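Local structure of 7beta-hydroxysteroid dehydrogenase (Collinsella aerofaciens, 5FYD) at residues 19-28 / 214-222; 72-80 / 118-126. The protein reduces the 7-oxo group of 7-oxolithocholate with NADPH, giving the bile acid ursodeoxycholate. All blocks are in the same frame, centred on the assembly; numbering follows the deposited sequence. Where two conformers were deposited one is given.

In the fold
Both contacts pair helices that pack on the central parallel sheet of the NADP-binding Rossmann fold, but on opposite faces of it. In interaction 1, Phe-24 and Phe-222 reach Ile-139 on strand 136-143; from the other face, Phe-123 of interaction 2 meets Val-138. The two centres lie about 21 Å apart and the nearest atoms about 11 Å. Interaction 1 holds part of the cofactor site, Gly-19 to Gly-21, and its Val-20 side chain is about 9 Å from that of Lys-160, which probably lowers the pKa of the active-site tyrosine. Interaction 2 lies close by: the Thr-118 side chain is about 4 Å from that of Phe-67, another NADP(+)-binding residue.

Interaction 1: 19-28 / 214-222; sequences GVGKAFCEKI and PEECVDEAF
Val-218 is the knob of this helix pair, filling a hole lined by Val-20, Ala-23, Phe-24 and Lys-27. Its two methyls do different work. CG2 stands over the face of the Phe-24 ring, 3.8 Å from the centroid and 12° off the normal, a well-centred CH-pi contact. CG1, anti to the backbone N (chi1 172°), is thereby turned to the aliphatic root of Lys-27, 3.6 Å from CB. A branched side chain suits the place because it serves both walls.

One turn on, the flat ring of Phe-222 enters the junction of three side chains: its CE2 is 3.7 Å from Phe-24 CE1, and its CZ meets Ile-28 CG2. Along its CD2 side runs Lys-27, whose CG comes within 3.6 Å. The lysine is bent at chi2, and the rest of its chain passes the ring in the opposite sense to deliver NZ to Asp-219 OD1, a 2.9 Å salt bridge made from above the carboxylate plane. A water that accepts a hydrogen bond from Lys-27 NZ and donates one to Asp-219 O links the same ammonium group to the backbone. Lysine combines an apolar stem with a charge at the rim.

Farther back, Pro-214 CB lies 3.6 Å from Gly-19 O and packs on Ala-23. Gly-19 and Ala-23 are small, consistent with the 8.6 Å approach of the segment axes, crossing at -53°. Gly-19, Val-20 and Gly-21, which bind NADP(+), belong to the glycine-rich GxxxGxG signature of classical short-chain dehydrogenases; the pairing joins helix 214-224 to the cofactor-binding helix of the Rossmann fold.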
ATOM      1  N   GLY A  19       5.291   7.609  -8.046  1.00 28.92           N
ATOM      2  CA  GLY A  19       4.938   7.222  -9.398  1.00 25.58           C
ATOM      3  C   GLY A  19       4.498   8.264 -10.405  1.00 22.16           C
ATOM      4  O   GLY A  19       5.303   8.667 -11.243  1.00 19.26           O
ATOM      5  N   VAL A  20       3.222   8.668 -10.364  1.00 20.68           N
ATOM      6  CA  VAL A  20       2.683   9.579 -11.381  1.00 18.02           C
ATOM      7  C   VAL A  20       3.361  10.957 -11.319  1.00 16.07           C
ATOM      8  O   VAL A  20       3.681  11.542 -12.347  1.00 14.79           O
ATOM      9  CB  VAL A  20       1.133   9.647 -11.311  1.00 19.56           C
ATOM     10  CG1 VAL A  20       0.563  10.803 -12.101  1.00 19.07           C
ATOM     11  CG2 VAL A  20       0.546   8.325 -11.822  1.00 19.98           C
ATOM     12  N   GLY A  21       3.611  11.451 -10.107  1.00 14.91           N
ATOM     13  CA  GLY A  21       4.352  12.682  -9.934  1.00 14.65           C
ATOM     14  C   GLY A  21       5.714  12.671 -10.582  1.00 14.04           C
ATOM     15  O   GLY A  21       6.083  13.586 -11.311  1.00 13.01           O
ATOM     16  N   LYS A  22       6.474  11.618 -10.281  1.00 14.54           N
ATOM     17  CA  LYS A  22       7.778  11.446 -10.848  1.00 15.51           C
ATOM     18  C   LYS A  22       7.726  11.398 -12.371  1.00 14.66           C
ATOM     19  O   LYS A  22       8.561  11.976 -13.055  1.00 13.58           O
ATOM     20  CB  LYS A  22       8.408  10.191 -10.280  1.00 18.40           C
ATOM     21  CG  LYS A  22       9.783   9.928 -10.836  1.00 20.74           C
ATOM     22  CD  LYS A  22      10.491   8.822 -10.091  1.00 23.91           C
ATOM     23  CE  LYS A  22      11.684   8.398 -10.914  1.00 25.55           C
ATOM     24  NZ  LYS A  22      12.468   7.340 -10.244  1.00 29.57           N
ATOM     25  N   ALA A  23       6.738  10.705 -12.906  1.00 13.33           N
ATOM     26  CA  ALA A  23       6.629  10.604 -14.350  1.00 13.00           C
ATOM     27  C   ALA A  23       6.281  11.952 -14.993  1.00 12.76           C
ATOM     28  O   ALA A  23       6.733  12.242 -16.097  1.00 12.48           O
ATOM     29  CB  ALA A  23       5.623   9.535 -14.732  1.00 13.37           C
ATOM     30  N   PHE A  24       5.492  12.786 -14.295  1.00 12.52           N
ATOM     31  CA  PHE A  24       5.270  14.162 -14.779  1.00 11.99           C
ATOM     32  C   PHE A  24       6.582  14.958 -14.837  1.00 12.13           C
ATOM     33  O   PHE A  24       6.841  15.684 -15.803  1.00 11.83           O
ATOM     34  CB  PHE A  24       4.225  14.916 -13.933  1.00 12.07           C
ATOM     35  CG  PHE A  24       2.805  14.750 -14.418  1.00 12.05           C
ATOM     36  CD1 PHE A  24       2.394  15.365 -15.597  1.00 12.71           C
ATOM     37  CD2 PHE A  24       1.894  13.954 -13.727  1.00 12.21           C
ATOM     38  CE1 PHE A  24       1.113  15.194 -16.067  1.00 13.60           C
ATOM     39  CE2 PHE A  24       0.603  13.789 -14.181  1.00 12.88           C
ATOM     40  CZ  PHE A  24       0.216  14.417 -15.350  1.00 13.08           C
ATOM     41  N   CYS A  25       7.407  14.834 -13.800  1.00 12.59           N
ATOM     42  CA  CYS A  25       8.691  15.558 -13.756  1.00 13.20           C
ATOM     43  C   CYS A  25       9.556  15.152 -14.942  1.00 13.77           C
ATOM     44  O   CYS A  25      10.108  16.003 -15.649  1.00 13.39           O
ATOM     45  CB  CYS A  25       9.457  15.266 -12.467  1.00 13.16           C
ATOM     46  SG  CYS A  25       8.694  15.934 -10.958  1.00 14.04           S
ATOM     47  N   GLU A  26       9.643  13.846 -15.167  1.00 14.04           N
ATOM     48  CA  GLU A  26      10.484  13.330 -16.256  1.00 16.30           C
ATOM     49  C   GLU A  26       9.955  13.770 -17.608  1.00 15.74           C
ATOM     50  O   GLU A  26      10.728  14.164 -18.475  1.00 15.00           O
ATOM     51  CB  GLU A  26      10.613  11.804 -16.183  1.00 18.32           C
ATOM     52  CG  GLU A  26      11.289  11.323 -14.918  1.00 21.41           C
ATOM     53  CD  GLU A  26      11.113   9.827 -14.660  1.00 24.97           C
ATOM     54  OE1 GLU A  26      10.152   9.211 -15.159  1.00 30.05           O
ATOM     55  OE2 GLU A  26      11.932   9.273 -13.923  1.00 31.19           O
ATOM     56  N   LYS A  27       8.631  13.727 -17.792  1.00 15.43           N
ATOM     57  CA  LYS A  27       8.020  14.101 -19.076  1.00 15.56           C
ATOM     58  C   LYS A  27       8.251  15.589 -19.414  1.00 14.21           C
ATOM     59  O   LYS A  27       8.674  15.915 -20.533  1.00 13.42           O
ATOM     60  CB  LYS A  27       6.527  13.763 -19.100  1.00 16.75           C
ATOM     61  CG  LYS A  27       5.818  14.070 -20.406  1.00 19.34           C
ATOM     62  CD  LYS A  27       6.286  13.214 -21.576  1.00 21.14           C
ATOM     63  CE  LYS A  27       5.327  13.335 -22.754  1.00 24.14           C
ATOM     64  NZ  LYS A  27       5.437  12.183 -23.690  1.00 25.76           N
ATOM     65  N   ILE A  28       8.022  16.492 -18.458  1.00 13.37           N
ATOM     66  CA  ILE A  28       8.227  17.907 -18.743  1.00 12.66           C
ATOM     67  C   ILE A  28       9.716  18.257 -18.921  1.00 12.96           C
ATOM     68  O   ILE A  28      10.053  19.093 -19.745  1.00 12.65           O
ATOM     69  CB  ILE A  28       7.492  18.870 -17.769  1.00 13.09           C
ATOM     70  CG1 ILE A  28       8.104  18.851 -16.378  1.00 13.12           C
ATOM     71  CG2 ILE A  28       5.981  18.571 -17.741  1.00 12.93           C
ATOM     72  CD1 ILE A  28       7.606  20.000 -15.529  1.00 13.71           C
ATOM     73  N   PRO A 214       2.775   4.549 -14.605  1.00 17.57           N
ATOM     74  CA  PRO A 214       2.687   6.011 -14.511  1.00 16.97           C
ATOM     75  C   PRO A 214       3.051   6.703 -15.830  1.00 17.17           C
ATOM     76  O   PRO A 214       2.394   7.673 -16.237  1.00 16.21           O
ATOM     77  CB  PRO A 214       3.699   6.353 -13.418  1.00 17.41           C
ATOM     78  CG  PRO A 214       3.805   5.113 -12.578  1.00 18.18           C
ATOM     79  CD  PRO A 214       3.558   3.959 -13.503  1.00 18.28           C
ATOM     80  N   GLU A 215       4.083   6.198 -16.504  1.00 18.55           N
ATOM     81  CA  GLU A 215       4.516   6.781 -17.770  1.00 20.10           C
ATOM     82  C   GLU A 215       3.457   6.750 -18.854  1.00 19.51           C
ATOM     83  O   GLU A 215       3.332   7.720 -19.593  1.00 18.06           O
ATOM     84  CB  GLU A 215       5.794   6.119 -18.281  1.00 24.74           C
ATOM     85  CG  GLU A 215       7.009   6.646 -17.551  1.00 30.20           C
ATOM     86  CD  GLU A 215       8.306   5.975 -17.951  1.00 35.01           C
ATOM     87  OE1 GLU A 215       8.387   5.383 -19.057  1.00 40.32           O
ATOM     88  OE2 GLU A 215       9.252   6.061 -17.142  1.00 39.82           O
ATOM     89  N   GLU A 216       2.711   5.651 -18.972  1.00 19.12           N
ATOM     90  CA  GLU A 216       1.676   5.549 -20.002  0.50 19.95           C
ATOM     91  C   GLU A 216       0.512   6.497 -19.711  1.00 18.52           C
ATOM     92  O   GLU A 216      -0.076   7.068 -20.636  1.00 18.44           O
ATOM     93  CB  GLU A 216       1.223   4.093 -20.171  0.50 21.38           C
ATOM     94  CG  GLU A 216       2.215   3.310 -21.021  0.50 22.58           C
ATOM     95  CD  GLU A 216       2.561   1.964 -20.440  0.50 23.82           C
ATOM     96  OE1 GLU A 216       1.680   1.362 -19.787  0.50 24.13           O
ATOM     97  OE2 GLU A 216       3.723   1.530 -20.624  0.50 24.27           O
ATOM     98  N   CYS A 217       0.203   6.694 -18.424  1.00 16.84           N
ATOM     99  CA  CYS A 217      -0.813   7.676 -18.024  1.00 16.62           C
ATOM    100  C   CYS A 217      -0.404   9.093 -18.418  1.00 15.97           C
ATOM    101  O   CYS A 217      -1.189   9.836 -19.016  1.00 14.79           O
ATOM    102  CB  CYS A 217      -1.039   7.675 -16.527  1.00 16.81           C
ATOM    103  SG  CYS A 217      -1.711   6.105 -15.937  1.00 19.40           S
ATOM    104  N   VAL A 218       0.827   9.460 -18.066  1.00 14.65           N
ATOM    105  CA  VAL A 218       1.349  10.777 -18.432  1.00 14.81           C
ATOM    106  C   VAL A 218       1.477  10.966 -19.943  1.00 14.80           C
ATOM    107  O   VAL A 218       1.162  12.034 -20.468  1.00 13.66           O
ATOM    108  CB  VAL A 218       2.665  11.060 -17.689  1.00 15.20           C
ATOM    109  CG1 VAL A 218       3.322  12.326 -18.190  1.00 15.72           C
ATOM    110  CG2 VAL A 218       2.381  11.178 -16.194  1.00 15.15           C
ATOM    111  N   ASP A 219       1.938   9.927 -20.649  1.00 15.67           N
ATOM    112  CA  ASP A 219       2.000   9.992 -22.100  1.00 17.12           C
ATOM    113  C   ASP A 219       0.620  10.260 -22.720  1.00 14.80           C
ATOM    114  O   ASP A 219       0.489  11.139 -23.581  1.00 14.41           O
ATOM    115  CB  ASP A 219       2.620   8.722 -22.692  1.00 19.10           C
ATOM    116  CG  ASP A 219       4.142   8.709 -22.579  1.00 23.57           C
ATOM    117  OD1 ASP A 219       4.746   9.777 -22.320  1.00 25.18           O
ATOM    118  OD2 ASP A 219       4.732   7.624 -22.766  1.00 27.11           O
ATOM    119  N   GLU A 220      -0.405   9.554 -22.252  1.00 13.74           N
ATOM    120  CA  GLU A 220      -1.752   9.790 -22.773  1.00 13.65           C
ATOM    121  C   GLU A 220      -2.248  11.210 -22.458  1.00 12.91           C
ATOM    122  O   GLU A 220      -2.801  11.881 -23.325  1.00 12.66           O
ATOM    123  CB  GLU A 220      -2.747   8.756 -22.249  1.00 14.14           C
ATOM    124  CG  GLU A 220      -4.126   8.970 -22.834  1.00 14.85           C
ATOM    125  CD  GLU A 220      -5.115   7.856 -22.515  1.00 15.61           C
ATOM    126  OE1 GLU A 220      -4.805   6.927 -21.744  1.00 16.66           O
ATOM    127  OE2 GLU A 220      -6.227   7.936 -23.049  1.00 15.47           O
ATOM    128  N   ALA A 221      -2.021  11.678 -21.229  1.00 12.81           N
ATOM    129  CA  ALA A 221      -2.414  13.048 -20.872  1.00 12.28           C
ATOM    130  C   ALA A 221      -1.769  14.103 -21.804  1.00 13.19           C
ATOM    131  O   ALA A 221      -2.435  15.040 -22.255  1.00 13.33           O
ATOM    132  CB  ALA A 221      -2.053  13.344 -19.421  1.00 12.48           C
ATOM    133  N   PHE A 222      -0.486  13.958 -22.094  1.00 12.91           N
ATOM    134  CA  PHE A 222       0.156  14.947 -22.945  1.00 14.09           C
ATOM    135  C   PHE A 222      -0.268  14.811 -24.416  1.00 14.68           C
ATOM    136  O   PHE A 222      -0.350  15.812 -25.102  1.00 14.18           O
ATOM    137  CB  PHE A 222       1.667  14.948 -22.789  1.00 13.92           C
ATOM    138  CG  PHE A 222       2.134  15.748 -21.614  1.00 14.35           C
ATOM    139  CD1 PHE A 222       2.266  17.125 -21.689  1.00 14.53           C
ATOM    140  CD2 PHE A 222       2.379  15.130 -20.401  1.00 14.67           C
ATOM    141  CE1 PHE A 222       2.676  17.867 -20.580  1.00 14.82           C
ATOM    142  CE2 PHE A 222       2.785  15.869 -19.294  1.00 14.85           C
ATOM    143  CZ  PHE A 222       2.950  17.238 -19.389  1.00 14.69           C
TER
HETATM  144  O   HOH W   1       2.944  12.084 -24.853  1.00 30.26           O

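Interaction 2: 72-80 / 118-126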
ATOM      1  N   ALA A  72       0.718  25.495   2.924  1.00 15.08           N
ATOM      2  CA  ALA A  72       1.484  24.727   1.937  1.00 14.47           C
ATOM      3  C   ALA A  72       1.497  25.456   0.597  1.00 14.48           C
ATOM      4  O   ALA A  72       2.552  25.658   0.001  1.00 14.84           O
ATOM      5  CB  ALA A  72       0.901  23.326   1.790  1.00 13.99           C
ATOM      6  N   ALA A  73       0.336  25.899   0.141  1.00 13.89           N
ATOM      7  CA  ALA A  73       0.236  26.557  -1.157  1.00 14.70           C
ATOM      8  C   ALA A  73       1.057  27.842  -1.188  1.00 14.31           C
ATOM      9  O   ALA A  73       1.780  28.080  -2.133  1.00 13.67           O
ATOM     10  CB  ALA A  73      -1.208  26.851  -1.511  1.00 15.15           C
ATOM     11  N   GLU A  74       0.970  28.633  -0.119  1.00 14.39           N
ATOM     12  CA  GLU A  74       1.767  29.855  -0.006  1.00 15.27           C
ATOM     13  C   GLU A  74       3.286  29.624  -0.049  1.00 14.02           C
ATOM     14  O   GLU A  74       4.028  30.441  -0.613  1.00 14.07           O
ATOM     15  CB  GLU A  74       1.372  30.615   1.275  1.00 17.49           C
ATOM     16  CG  GLU A  74      -0.020  31.213   1.191  1.00 20.49           C
ATOM     17  CD  GLU A  74      -0.142  32.299   0.139  1.00 24.37           C
ATOM     18  OE1 GLU A  74       0.874  33.000  -0.138  1.00 26.31           O
ATOM     19  OE2 GLU A  74      -1.248  32.433  -0.427  1.00 26.16           O
ATOM     20  N   THR A  75       3.741  28.511   0.512  1.00 13.80           N
ATOM     21  CA  THR A  75       5.149  28.110   0.424  1.00 13.86           C
ATOM     22  C   THR A  75       5.531  27.911  -1.035  1.00 13.44           C
ATOM     23  O   THR A  75       6.566  28.394  -1.503  1.00 13.80           O
ATOM     24  CB  THR A  75       5.391  26.829   1.219  1.00 14.48           C
ATOM     25  OG1 THR A  75       5.192  27.120   2.607  1.00 15.22           O
ATOM     26  CG2 THR A  75       6.786  26.269   1.032  1.00 14.99           C
ATOM     27  N   VAL A  76       4.655  27.240  -1.762  1.00 12.80           N
ATOM     28  CA  VAL A  76       4.868  27.018  -3.196  1.00 12.90           C
ATOM     29  C   VAL A  76       4.886  28.350  -3.963  1.00 13.04           C
ATOM     30  O   VAL A  76       5.779  28.586  -4.777  1.00 13.63           O
ATOM     31  CB  VAL A  76       3.799  26.082  -3.781  1.00 13.26           C
ATOM     32  CG1 VAL A  76       3.960  25.950  -5.284  1.00 14.38           C
ATOM     33  CG2 VAL A  76       3.874  24.718  -3.110  1.00 13.20           C
ATOM     34  N   PHE A  77       3.905  29.208  -3.710  1.00 12.67           N
ATOM     35  CA  PHE A  77       3.823  30.471  -4.433  1.00 13.37           C
ATOM     36  C   PHE A  77       5.059  31.326  -4.222  1.00 13.87           C
ATOM     37  O   PHE A  77       5.513  32.027  -5.160  1.00 13.51           O
ATOM     38  CB  PHE A  77       2.594  31.302  -4.035  1.00 13.37           C
ATOM     39  CG  PHE A  77       1.275  30.571  -4.141  1.00 13.90           C
ATOM     40  CD1 PHE A  77       1.098  29.471  -4.973  1.00 13.63           C
ATOM     41  CD2 PHE A  77       0.208  31.007  -3.383  1.00 14.21           C
ATOM     42  CE1 PHE A  77      -0.135  28.818  -5.017  1.00 14.31           C
ATOM     43  CE2 PHE A  77      -1.022  30.374  -3.426  1.00 14.16           C
ATOM     44  CZ  PHE A  77      -1.195  29.285  -4.247  1.00 14.11           C
ATOM     45  N   ALA A  78       5.581  31.317  -2.995  1.00 14.30           N
ATOM     46  CA  ALA A  78       6.796  32.092  -2.704  1.00 15.88           C
ATOM     47  C   ALA A  78       7.981  31.516  -3.478  1.00 15.93           C
ATOM     48  O   ALA A  78       8.791  32.286  -4.023  1.00 16.47           O
ATOM     49  CB  ALA A  78       7.080  32.143  -1.204  1.00 16.59           C
ATOM     50  N   ALA A  79       8.051  30.186  -3.570  1.00 16.39           N
ATOM     51  CA  ALA A  79       9.117  29.489  -4.310  1.00 16.46           C
ATOM     52  C   ALA A  79       9.116  29.768  -5.810  1.00 16.75           C
ATOM     53  O   ALA A  79      10.192  29.852  -6.432  1.00 17.25           O
ATOM     54  CB  ALA A  79       9.063  27.982  -4.069  1.00 17.03           C
ATOM     55  N   THR A  80       7.939  29.916  -6.406  1.00 15.83           N
ATOM     56  CA  THR A  80       7.876  30.166  -7.852  1.00 15.45           C
ATOM     57  C   THR A  80       7.795  31.625  -8.287  1.00 16.27           C
ATOM     58  O   THR A  80       7.821  31.904  -9.476  1.00 15.44           O
ATOM     59  CB  THR A  80       6.704  29.393  -8.512  1.00 15.31           C
ATOM     60  OG1 THR A  80       5.460  29.938  -8.069  1.00 15.14           O
ATOM     61  CG2 THR A  80       6.793  27.935  -8.154  1.00 15.67           C
ATOM     62  N   THR A 118      -5.754  22.975  -0.815  1.00 10.89           N
ATOM     63  CA  THR A 118      -4.454  23.192  -1.445  1.00 11.36           C
ATOM     64  C   THR A 118      -4.560  23.051  -2.948  1.00 10.69           C
ATOM     65  O   THR A 118      -4.001  23.846  -3.677  1.00 10.04           O
ATOM     66  CB  THR A 118      -3.371  22.254  -0.903  1.00 11.71           C
ATOM     67  OG1 THR A 118      -3.291  22.405   0.529  1.00 12.61           O
ATOM     68  CG2 THR A 118      -2.013  22.564  -1.544  1.00 11.84           C
ATOM     69  N   PHE A 119      -5.315  22.051  -3.392  1.00 10.25           N
ATOM     70  CA  PHE A 119      -5.633  21.886  -4.808  1.00  9.84           C
ATOM     71  C   PHE A 119      -6.158  23.185  -5.427  1.00  9.90           C
ATOM     72  O   PHE A 119      -5.570  23.689  -6.393  1.00  9.70           O
ATOM     73  CB  PHE A 119      -6.658  20.780  -5.020  1.00  9.73           C
ATOM     74  CG  PHE A 119      -7.332  20.858  -6.347  1.00 10.01           C
ATOM     75  CD1 PHE A 119      -6.605  20.638  -7.522  1.00 10.64           C
ATOM     76  CD2 PHE A 119      -8.664  21.212  -6.454  1.00  9.83           C
ATOM     77  CE1 PHE A 119      -7.213  20.723  -8.750  1.00 10.52           C
ATOM     78  CE2 PHE A 119      -9.275  21.296  -7.697  1.00 10.02           C
ATOM     79  CZ  PHE A 119      -8.546  21.060  -8.852  1.00 10.33           C
ATOM     80  N   LEU A 120      -7.244  23.715  -4.868  1.00 10.04           N
ATOM     81  CA  LEU A 120      -7.875  24.882  -5.472  1.00 10.62           C
ATOM     82  C   LEU A 120      -7.020  26.150  -5.346  1.00 10.50           C
ATOM     83  O   LEU A 120      -7.024  26.953  -6.257  1.00 10.29           O
ATOM     84  CB  LEU A 120      -9.278  25.128  -4.924  1.00 11.47           C
ATOM     85  CG  LEU A 120     -10.116  26.057  -5.825  1.00 12.28           C
ATOM     86  CD1 LEU A 120     -10.399  25.483  -7.217  1.00 12.76           C
ATOM     87  CD2 LEU A 120     -11.437  26.388  -5.147  1.00 13.06           C
ATOM     88  N   LYS A 121      -6.328  26.335  -4.223  1.00 10.66           N
ATOM     89  CA  LYS A 121      -5.428  27.479  -4.075  1.00 11.44           C
ATOM     90  C   LYS A 121      -4.403  27.477  -5.198  1.00 11.22           C
ATOM     91  O   LYS A 121      -4.178  28.506  -5.845  1.00 11.29           O
ATOM     92  CB  LYS A 121      -4.713  27.455  -2.713  1.00 12.36           C
ATOM     93  CG  LYS A 121      -5.598  27.868  -1.547  1.00 13.26           C
ATOM     94  CD  LYS A 121      -4.795  27.891  -0.255  1.00 14.00           C
ATOM     95  CE  LYS A 121      -5.552  28.610   0.848  1.00 14.86           C
ATOM     96  NZ  LYS A 121      -4.646  28.765   2.025  1.00 15.54           N
ATOM     97  N   CYS A 122      -3.803  26.310  -5.435  1.00 11.22           N
ATOM     98  CA  CYS A 122      -2.794  26.192  -6.473  1.00 11.52           C
ATOM     99  C   CYS A 122      -3.416  26.408  -7.833  1.00 11.19           C
ATOM    100  O   CYS A 122      -2.883  27.163  -8.641  1.00 11.94           O
ATOM    101  CB  CYS A 122      -2.082  24.846  -6.397  1.00 11.67           C
ATOM    102  SG  CYS A 122      -0.993  24.707  -4.973  1.00 13.42           S
ATOM    103  N   PHE A 123      -4.538  25.748  -8.101  1.00 10.31           N
ATOM    104  CA  PHE A 123      -5.184  25.847  -9.422  1.00 10.68           C
ATOM    105  C   PHE A 123      -5.553  27.306  -9.712  1.00 11.22           C
ATOM    106  O   PHE A 123      -5.293  27.808 -10.797  1.00 11.10           O
ATOM    107  CB  PHE A 123      -6.438  24.997  -9.439  1.00 10.24           C
ATOM    108  CG  PHE A 123      -6.990  24.624 -10.804  1.00 10.09           C
ATOM    109  CD1 PHE A 123      -6.315  24.813 -12.007  1.00 10.20           C
ATOM    110  CD2 PHE A 123      -8.229  23.980 -10.837  1.00  9.80           C
ATOM    111  CE1 PHE A 123      -6.893  24.430 -13.205  1.00 10.04           C
ATOM    112  CE2 PHE A 123      -8.795  23.565 -12.015  1.00  9.72           C
ATOM    113  CZ  PHE A 123      -8.124  23.788 -13.208  1.00  9.91           C
ATOM    114  N   HIS A 124      -6.102  27.977  -8.702  1.00 11.11           N
ATOM    115  CA  HIS A 124      -6.506  29.376  -8.844  1.00 12.29           C
ATOM    116  C   HIS A 124      -5.315  30.290  -9.108  1.00 12.16           C
ATOM    117  O   HIS A 124      -5.335  31.098 -10.020  1.00 12.28           O
ATOM    118  CB  HIS A 124      -7.224  29.837  -7.581  1.00 12.67           C
ATOM    119  CG  HIS A 124      -7.628  31.273  -7.603  1.00 13.80           C
ATOM    120  ND1 HIS A 124      -6.997  32.230  -6.846  1.00 14.48           N
ATOM    121  CD2 HIS A 124      -8.613  31.911  -8.277  1.00 14.61           C
ATOM    122  CE1 HIS A 124      -7.588  33.399  -7.039  1.00 15.03           C
ATOM    123  NE2 HIS A 124      -8.568  33.230  -7.903  1.00 15.12           N
ATOM    124  N   HIS A 125      -4.275  30.130  -8.305  1.00 12.94           N
ATOM    125  CA  HIS A 125      -3.110  31.002  -8.375  1.00 13.32           C
ATOM    126  C   HIS A 125      -2.431  30.888  -9.744  1.00 13.16           C
ATOM    127  O   HIS A 125      -2.202  31.904 -10.422  1.00 13.27           O
ATOM    128  CB  HIS A 125      -2.193  30.636  -7.238  1.00 14.10           C
ATOM    129  CG  HIS A 125      -0.943  31.433  -7.178  1.00 14.83           C
ATOM    130  ND1 HIS A 125      -0.803  32.528  -6.357  1.00 16.49           N
ATOM    131  CD2 HIS A 125       0.243  31.266  -7.798  1.00 15.51           C
ATOM    132  CE1 HIS A 125       0.410  33.028  -6.512  1.00 16.51           C
ATOM    133  NE2 HIS A 125       1.070  32.266  -7.360  1.00 16.16           N
ATOM    134  N   TYR A 126      -2.172  29.654 -10.186  1.00 12.50           N
ATOM    135  CA  TYR A 126      -1.498  29.458 -11.471  1.00 12.15           C
ATOM    136  C   TYR A 126      -2.410  29.726 -12.653  1.00 12.05           C
ATOM    137  O   TYR A 126      -1.922  30.206 -13.685  1.00 11.34           O
ATOM    138  CB  TYR A 126      -0.734  28.125 -11.514  1.00 11.90           C
ATOM    139  CG  TYR A 126       0.374  28.175 -10.493  1.00 12.05           C
ATOM    140  CD1 TYR A 126       1.543  28.880 -10.740  1.00 12.26           C
ATOM    141  CD2 TYR A 126       0.218  27.584  -9.253  1.00 11.90           C
ATOM    142  CE1 TYR A 126       2.535  28.988  -9.776  1.00 12.54           C
ATOM    143  CE2 TYR A 126       1.195  27.688  -8.285  1.00 12.16           C
ATOM    144  CZ  TYR A 126       2.355  28.389  -8.540  1.00 12.45           C
ATOM    145  OH  TYR A 126       3.352  28.498  -7.579  1.00 12.80           O
TER
HETATM  146  O   HOH W   2      -2.216  25.019   1.218  1.00 18.86           O
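Phe-77 projects from its helix as a broad, flat knob into a hollow formed by Lys-121, Cys-122, His-125 and Tyr-126. The floor is the imidazole of His-125, stacked face to face with the phenyl ring: the centroids are 3.6 Å apart and the planes only 2° from parallel. The two side chains run past each other in opposite directions, so each also lays its CB over the other's ring, His-125 CB coming 3.4 Å from Phe-77 CZ. On the far face of the phenyl sits Ala-73 O of its own helix. Cys-122 CA and Tyr-126 OH close in on the edge of the ring.

A smaller bump lies one turn earlier. Ala-73 CB presses on Lys-121 CB (3.8 Å) and Cys-122 SG, and a methyl suits the place because the helices are nearest here, with the CA atoms of Ala-73 and Thr-118 5.8 Å apart. Toward His-125 the gap widens, and aromatic rings fill it. Cutting Phe-77 back to an alanine would probably leave the hollow over His-125 unfilled and its imidazole without a stacking partner, less restrained in its rotation.

Tyr-126 reaches across to Thr-80, its OH touching Val-76 CG1 and hydrogen-bonded to Thr-80 OG1 at 2.6 Å. With chi1 at 68°, Thr-80 OG1 lies between its backbone N and carbonyl carbon and meets the tyrosine at its edge, in the ring plane. At the other end a water bridges Ala-73 N and Thr-118 OG1, a hydroxyl also bonded to Phe-67 O. The chemistry is therefore that of an aromatic cluster: shape and ring stacking hold the middle, while uncharged polar links fix the ends.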